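Local coordinates for putative nucleoprotein (Infectious salmon anemia virus, PDB 4EWC) that encapsidates the negative-strand viral RNA, protecting it from nucleases and forming the ribonucleoprotein template for transcription and replication, at the interface of chains A and B. Residues are numbered along the deposited sequence; one frame, centred on the assembly and turned at random. Chains: chain A/B, Putative nucleoprotein.

The interface of chains A and B. Residues chain A 511, 513, 569, 580-582; chain B 470, 590-591.
B:Ile591 lies against strand 577-583 of chain A and meets A:Val582, A:Ala580 and A:Ile581. Its side chain can be followed outward from CB. CB carries two branches. The CG2 methyl of B:Ile591 points toward the amine end of A:Lys569, with NZ 4.2 Å away, a loose contact. The other branch starts at CG1, which lies anti to the carbonyl carbon (chi1 -65°). CG1 of B:Ile591 packs on the CG2 methyl of A:Val582 at 3.7 Å. The chain then stays fully extended (chi2 180°). This carries the CD1 tip of B:Ile591 to the strand backbone, where it meets the carbonyl O of A:Ala580 at 3.5 Å. The CB methyl of A:Ala580 and CA of A:Ile581 also touch this tip.

B:Tyr470 reaches the same strand with its phenol end. The backbone N of A:Val582 donates a nearly straight hydrogen bond to the phenol OH of B:Tyr470 (3.0 Å, 165° at H). This end also sits by CA and CB of A:Ile581, while CE2 of B:Tyr470 is 4.0 Å from the CG2 methyl of A:Ile581. The carbonyl O of A:Ala580 lies over one ring face, toward the rim. B:Ser590 OG lies in the ring plane at its edge and also touches CG2 of A:Val582.

The carboxylate OD2 of A:Asp511 is modelled 2.7 Å from the carbonyl O of B:Ser590. Two acceptors face each other here, so the contact is doubtful. CB of A:Ser513 packs on the same carbonyl.

The patch sets B:Tyr470 and residues near the modelled C-terminal end of chain B mainly against strand 577-583 of chain A. It recurs by two-fold symmetry and may help pair subunits, but the assembly alone does not prove a biological dimer.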
ATOM      1  N   ASP A 511      -2.690 -16.286   0.573  1.00 70.09           N
ATOM      2  CA  ASP A 511      -1.349 -15.936   0.119  1.00 72.92           C
ATOM      3  C   ASP A 511      -0.263 -16.777   0.785  1.00 75.98           C
ATOM      4  O   ASP A 511      -0.045 -16.683   2.001  1.00 74.48           O
ATOM      5  CB  ASP A 511      -1.069 -14.463   0.394  1.00 72.17           C
ATOM      6  CG  ASP A 511      -0.091 -13.868  -0.586  1.00 74.62           C
ATOM      7  OD1 ASP A 511       0.722 -14.635  -1.157  1.00 78.92           O
ATOM      8  OD2 ASP A 511      -0.149 -12.634  -0.797  1.00 68.27           O
ATOM      9  N   SER A 513       2.804 -16.502   0.978  1.00 68.46           N
ATOM     10  CA  SER A 513       4.042 -15.742   1.071  1.00 61.86           C
ATOM     11  C   SER A 513       4.768 -15.897   2.426  1.00 59.46           C
ATOM     12  O   SER A 513       4.139 -15.940   3.480  1.00 56.06           O
ATOM     13  CB  SER A 513       3.774 -14.273   0.787  1.00 60.06           C
ATOM     14  OG  SER A 513       5.003 -13.575   0.647  1.00 62.25           O
ATOM     15  N   LYS A 569      -5.078 -11.298  -0.986  1.00 50.96           N
ATOM     16  CA  LYS A 569      -4.786 -10.816  -2.325  1.00 49.86           C
ATOM     17  C   LYS A 569      -5.988 -10.831  -3.248  1.00 45.75           C
ATOM     18  O   LYS A 569      -6.937 -11.569  -3.042  1.00 46.98           O
ATOM     19  CB  LYS A 569      -3.590 -11.548  -2.933  1.00 51.91           C
ATOM     20  CG  LYS A 569      -3.853 -12.929  -3.436  1.00 54.86           C
ATOM     21  CD  LYS A 569      -2.684 -13.346  -4.325  1.00 58.49           C
ATOM     22  CE  LYS A 569      -2.743 -14.820  -4.690  1.00 57.12           C
ATOM     23  NZ  LYS A 569      -1.646 -15.160  -5.641  1.00 57.79           N
ATOM     24  N   ALA A 580      -2.490  -9.720  -9.897  1.00 47.31           N
ATOM     25  CA  ALA A 580      -2.656  -9.790  -8.441  1.00 47.17           C
ATOM     26  C   ALA A 580      -2.120  -8.563  -7.691  1.00 47.86           C
ATOM     27  O   ALA A 580      -1.029  -8.055  -7.994  1.00 50.45           O
ATOM     28  CB  ALA A 580      -2.023 -11.053  -7.896  1.00 50.01           C
ATOM     29  N   ILE A 581      -2.907  -8.078  -6.730  1.00 44.53           N
ATOM     30  CA  ILE A 581      -2.430  -7.108  -5.736  1.00 44.67           C
ATOM     31  C   ILE A 581      -2.811  -7.595  -4.351  1.00 47.22           C
ATOM     32  O   ILE A 581      -3.684  -8.455  -4.217  1.00 44.99           O
ATOM     33  CB  ILE A 581      -3.019  -5.681  -5.925  1.00 41.87           C
ATOM     34  CG1 ILE A 581      -4.512  -5.650  -5.610  1.00 42.70           C
ATOM     35  CG2 ILE A 581      -2.715  -5.134  -7.321  1.00 40.61           C
ATOM     36  CD1 ILE A 581      -5.044  -4.269  -5.322  1.00 34.51           C
ATOM     37  N   VAL A 582      -2.156  -7.046  -3.330  1.00 44.80           N
ATOM     38  CA  VAL A 582      -2.494  -7.329  -1.931  1.00 43.32           C
ATOM     39  C   VAL A 582      -3.346  -6.216  -1.327  1.00 42.69           C
ATOM     40  O   VAL A 582      -2.993  -5.041  -1.385  1.00 42.31           O
ATOM     41  CB  VAL A 582      -1.224  -7.453  -1.041  1.00 47.49           C
ATOM     42  CG1 VAL A 582      -1.594  -7.333   0.438  1.00 42.75           C
ATOM     43  CG2 VAL A 582      -0.488  -8.744  -1.312  1.00 47.91           C
TER
ATOM     44  N   TYR B 470       5.356  -5.033  -6.661  1.00 51.96           N
ATOM     45  CA  TYR B 470       5.345  -6.493  -6.487  1.00 48.10           C
ATOM     46  C   TYR B 470       6.415  -7.220  -7.300  1.00 45.63           C
ATOM     47  O   TYR B 470       6.503  -7.079  -8.512  1.00 53.00           O
ATOM     48  CB  TYR B 470       3.967  -7.100  -6.767  1.00 48.89           C
ATOM     49  CG  TYR B 470       2.848  -6.478  -5.973  1.00 46.27           C
ATOM     50  CD1 TYR B 470       2.613  -6.852  -4.666  1.00 46.27           C
ATOM     51  CD2 TYR B 470       2.023  -5.514  -6.542  1.00 45.66           C
ATOM     52  CE1 TYR B 470       1.590  -6.285  -3.939  1.00 46.59           C
ATOM     53  CE2 TYR B 470       1.000  -4.948  -5.827  1.00 45.25           C
ATOM     54  CZ  TYR B 470       0.791  -5.339  -4.518  1.00 43.10           C
ATOM     55  OH  TYR B 470      -0.222  -4.774  -3.796  1.00 48.76           O
ATOM     56  N   SER B 590       5.506  -9.970  -1.223  1.00 45.56           N
ATOM     57  CA  SER B 590       4.300 -10.151  -0.414  1.00 54.93           C
ATOM     58  C   SER B 590       3.284 -11.015  -1.160  1.00 57.15           C
ATOM     59  O   SER B 590       2.313 -11.485  -0.586  1.00 53.56           O
ATOM     60  CB  SER B 590       3.676  -8.806  -0.076  1.00 56.90           C
ATOM     61  OG  SER B 590       3.043  -8.277  -1.239  1.00 67.86           O
ATOM     62  N   ILE B 591       3.517 -11.174  -2.460  1.00 63.79           N
ATOM     63  CA  ILE B 591       2.804 -12.133  -3.293  1.00 61.37           C
ATOM     64  C   ILE B 591       3.793 -13.208  -3.757  1.00 61.51           C
ATOM     65  O   ILE B 591       4.833 -12.894  -4.349  1.00 64.98           O
ATOM     66  CB  ILE B 591       2.199 -11.455  -4.536  1.00 62.21           C
ATOM     67  CG1 ILE B 591       1.106 -10.449  -4.155  1.00 54.65           C
ATOM     68  CG2 ILE B 591       1.661 -12.507  -5.481  1.00 60.91           C
ATOM     69  CD1 ILE B 591       0.473  -9.744  -5.352  1.00 50.43           C
TER